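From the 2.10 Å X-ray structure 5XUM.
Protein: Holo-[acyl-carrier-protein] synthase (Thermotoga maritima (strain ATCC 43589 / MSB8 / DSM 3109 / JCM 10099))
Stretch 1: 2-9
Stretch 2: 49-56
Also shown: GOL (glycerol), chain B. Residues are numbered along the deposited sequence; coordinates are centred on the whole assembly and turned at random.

Stretch 1 (2-9) IVGVGIDV
Stretch 2 (49-56) KEAFFKAL

Residues 2-9 form a β-strand that packs against the helix of residues 49-56, the two running roughly antiparallel: the angle between their N-to-C directions is 146°, and their axes approach to 5.6 Å. At this separation the backbones themselves come into contact, at Gly4, Val5 and Gly6. The helix is regular, with i to i+4 bonds such as Ala55 N to Ala51 O at 3.0 Å, and the register is marked by the CA atoms of Val5 and Ala55, 4.2 Å apart.

Ile2 (m, t; phi/psi -82/124) makes no contact with the helix. Val3 (t) departs from regular strand geometry at -86/-39, points its CB sideways and touches the helix only marginally.

Gly4, at -176/160, begins the close packing. Its CA lies 3.3 Å from Ala55 O, and the 162° angle at the hydrogen identifies a CA-H...O contact. An ideal CB here would point toward the helix and fall 1.9 Å from Ala55 O, a clash, so the bare CA is what permits this approach.

Val5 (m; -129/152) turns its side chain away and meets the helix through its carbonyl: Ala55 CA is 3.4 Å from Val5 O, with 144° at the hydrogen. The CA-H donor now belongs to the helix.

Gly6 (-144/140) repeats the Gly4 arrangement one helical turn earlier. Its CA sits 3.3 Å from Ala51 O, with a nearly linear 172° at the hydrogen; an ideal CB would lie 1.8 Å from that oxygen. Gly6 N also packs 3.8 Å from Ala55 CB, the single carbon of that side chain.

Ile7 (t, p; -130/144) again points away, leaving its backbone to Lys54 and Ala51. Ile7 O is 3.3 Å from Lys54 CD and accepts a weak hydrogen bond from Lys54 NZ at 3.4 Å.

Asp8 (chi1 t, chi2 -124°; -144/137) points toward the helix and supplies the charged contact. Lys54, in an m, t, t, p conformation, brings NZ to 2.8 Å from Asp8 OD2, forming a salt bridge. Glu50 (m, m, chi3 -104°) packs its CB 3.5 Å from Asp8 OD1, while its OE1 stays 4.4 Å from Asp8 OD2, a proximity of like charges. A glycerol, probably from the crystallisation liquor, joins this cluster: its O1 donates to Asp8 OD2 (2.8 Å) and accepts from Lys54 NZ (2.9 Å), and its O2 donates to Glu50 OE1 (2.9 Å).

Val9 (p; -123/134) points away and does not touch the helix, but its O accepts a 2.5 Å hydrogen bond from glycerol O3.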

# COMPACT_ATOMS: atom_id res chain seq x y z
N ILE A 2 -7.50 2.24 2.87
CA ILE A 2 -6.49 3.10 2.26
C ILE A 2 -7.14 4.39 1.75
O ILE A 2 -8.09 4.35 0.96
CB ILE A 2 -5.72 2.38 1.14
CG1 ILE A 2 -4.92 1.21 1.73
CG2 ILE A 2 -4.80 3.34 0.40
CD1 ILE A 2 -4.41 0.21 0.70
N VAL A 3 -6.63 5.52 2.23
CA VAL A 3 -7.13 6.84 1.87
C VAL A 3 -6.47 7.33 0.57
O VAL A 3 -7.12 7.94 -0.27
CB VAL A 3 -6.89 7.85 3.03
CG1 VAL A 3 -7.19 9.28 2.61
CG2 VAL A 3 -7.73 7.46 4.24
N GLY A 4 -5.18 7.04 0.41
CA GLY A 4 -4.44 7.42 -0.79
C GLY A 4 -3.02 6.90 -0.76
O GLY A 4 -2.49 6.56 0.30
N VAL A 5 -2.40 6.81 -1.93
CA VAL A 5 -0.99 6.41 -2.05
C VAL A 5 -0.20 7.41 -2.88
O VAL A 5 -0.76 8.09 -3.75
CB VAL A 5 -0.81 4.98 -2.62
CG1 VAL A 5 -1.54 3.94 -1.76
CG2 VAL A 5 -1.27 4.90 -4.08
N GLY A 6 1.09 7.52 -2.61
CA GLY A 6 1.96 8.43 -3.33
C GLY A 6 3.33 7.84 -3.52
O GLY A 6 3.87 7.18 -2.62
N ILE A 7 3.89 8.05 -4.70
CA ILE A 7 5.25 7.62 -5.03
C ILE A 7 5.98 8.83 -5.64
O ILE A 7 5.37 9.64 -6.33
CB ILE A 7 5.25 6.40 -5.99
CG1 ILE A 7 6.61 5.70 -6.02
CG2 ILE A 7 4.84 6.79 -7.41
CD1 ILE A 7 6.82 4.64 -4.96
N ASP A 8 7.27 8.97 -5.34
CA ASP A 8 8.08 10.02 -5.97
C ASP A 8 9.50 9.55 -6.23
O ASP A 8 10.11 8.90 -5.38
CB ASP A 8 8.10 11.30 -5.13
CG ASP A 8 8.52 12.52 -5.95
OD1 ASP A 8 9.50 13.20 -5.57
OD2 ASP A 8 7.87 12.80 -6.99
N VAL A 9 10.01 9.87 -7.42
CA VAL A 9 11.38 9.55 -7.80
C VAL A 9 12.13 10.84 -8.19
O VAL A 9 11.60 11.67 -8.92
CB VAL A 9 11.44 8.48 -8.92
CG1 VAL A 9 10.80 8.97 -10.21
CG2 VAL A 9 12.87 8.00 -9.17
N LYS A 49 7.81 14.52 0.82
CA LYS A 49 6.79 15.57 0.79
C LYS A 49 5.95 15.52 -0.48
O LYS A 49 4.73 15.66 -0.43
CB LYS A 49 7.41 16.95 0.97
CG LYS A 49 7.91 17.24 2.37
CD LYS A 49 8.88 18.40 2.38
CE LYS A 49 9.76 18.39 3.62
NZ LYS A 49 9.08 19.00 4.78
N GLU A 50 6.62 15.32 -1.62
CA GLU A 50 5.95 15.15 -2.91
C GLU A 50 5.03 13.92 -2.90
O GLU A 50 3.88 14.00 -3.33
CB GLU A 50 6.97 15.04 -4.05
CG GLU A 50 7.55 16.36 -4.52
CD GLU A 50 6.63 17.11 -5.47
OE1 GLU A 50 6.91 17.11 -6.68
OE2 GLU A 50 5.63 17.69 -5.00
N ALA A 51 5.56 12.79 -2.43
CA ALA A 51 4.76 11.57 -2.28
C ALA A 51 3.55 11.77 -1.35
O ALA A 51 2.46 11.26 -1.64
CB ALA A 51 5.62 10.42 -1.78
N PHE A 52 3.74 12.52 -0.27
CA PHE A 52 2.64 12.81 0.66
C PHE A 52 1.51 13.58 -0.02
O PHE A 52 0.34 13.19 0.09
CB PHE A 52 3.14 13.57 1.90
CG PHE A 52 2.04 14.02 2.83
CD1 PHE A 52 1.38 13.10 3.65
CD2 PHE A 52 1.64 15.36 2.87
CE1 PHE A 52 0.36 13.51 4.49
CE2 PHE A 52 0.62 15.77 3.72
CZ PHE A 52 -0.02 14.85 4.53
N PHE A 53 1.84 14.65 -0.72
CA PHE A 53 0.82 15.45 -1.41
C PHE A 53 0.14 14.71 -2.56
O PHE A 53 -1.02 14.97 -2.85
CB PHE A 53 1.37 16.81 -1.84
CG PHE A 53 1.62 17.75 -0.69
CD1 PHE A 53 0.55 18.28 0.03
CD2 PHE A 53 2.91 18.10 -0.33
CE1 PHE A 53 0.77 19.14 1.10
CE2 PHE A 53 3.13 18.96 0.74
CZ PHE A 53 2.06 19.48 1.45
N LYS A 54 0.87 13.79 -3.20
CA LYS A 54 0.28 12.89 -4.20
C LYS A 54 -0.76 11.96 -3.57
O LYS A 54 -1.80 11.70 -4.16
CB LYS A 54 1.36 12.06 -4.90
CG LYS A 54 2.18 12.81 -5.95
CD LYS A 54 2.92 11.82 -6.83
CE LYS A 54 3.75 12.51 -7.90
NZ LYS A 54 5.09 12.91 -7.38
N ALA A 55 -0.45 11.47 -2.37
CA ALA A 55 -1.36 10.60 -1.61
C ALA A 55 -2.66 11.30 -1.19
O ALA A 55 -3.71 10.65 -1.08
CB ALA A 55 -0.64 10.02 -0.40
N LEU A 56 -2.60 12.61 -0.96
CA LEU A 56 -3.78 13.41 -0.62
C LEU A 56 -4.76 13.54 -1.79
O LEU A 56 -5.97 13.54 -1.59
CB LEU A 56 -3.38 14.80 -0.12
CG LEU A 56 -2.70 14.93 1.25
CD1 LEU A 56 -2.38 16.39 1.53
CD2 LEU A 56 -3.55 14.34 2.37
C1 GOL B . 7.93 15.50 -9.26
O1 GOL B . 6.88 14.58 -8.95
C2 GOL B . 9.17 15.15 -8.44
O2 GOL B . 9.57 16.26 -7.63
C3 GOL B . 10.31 14.75 -9.38
O3 GOL B . 10.06 13.42 -9.87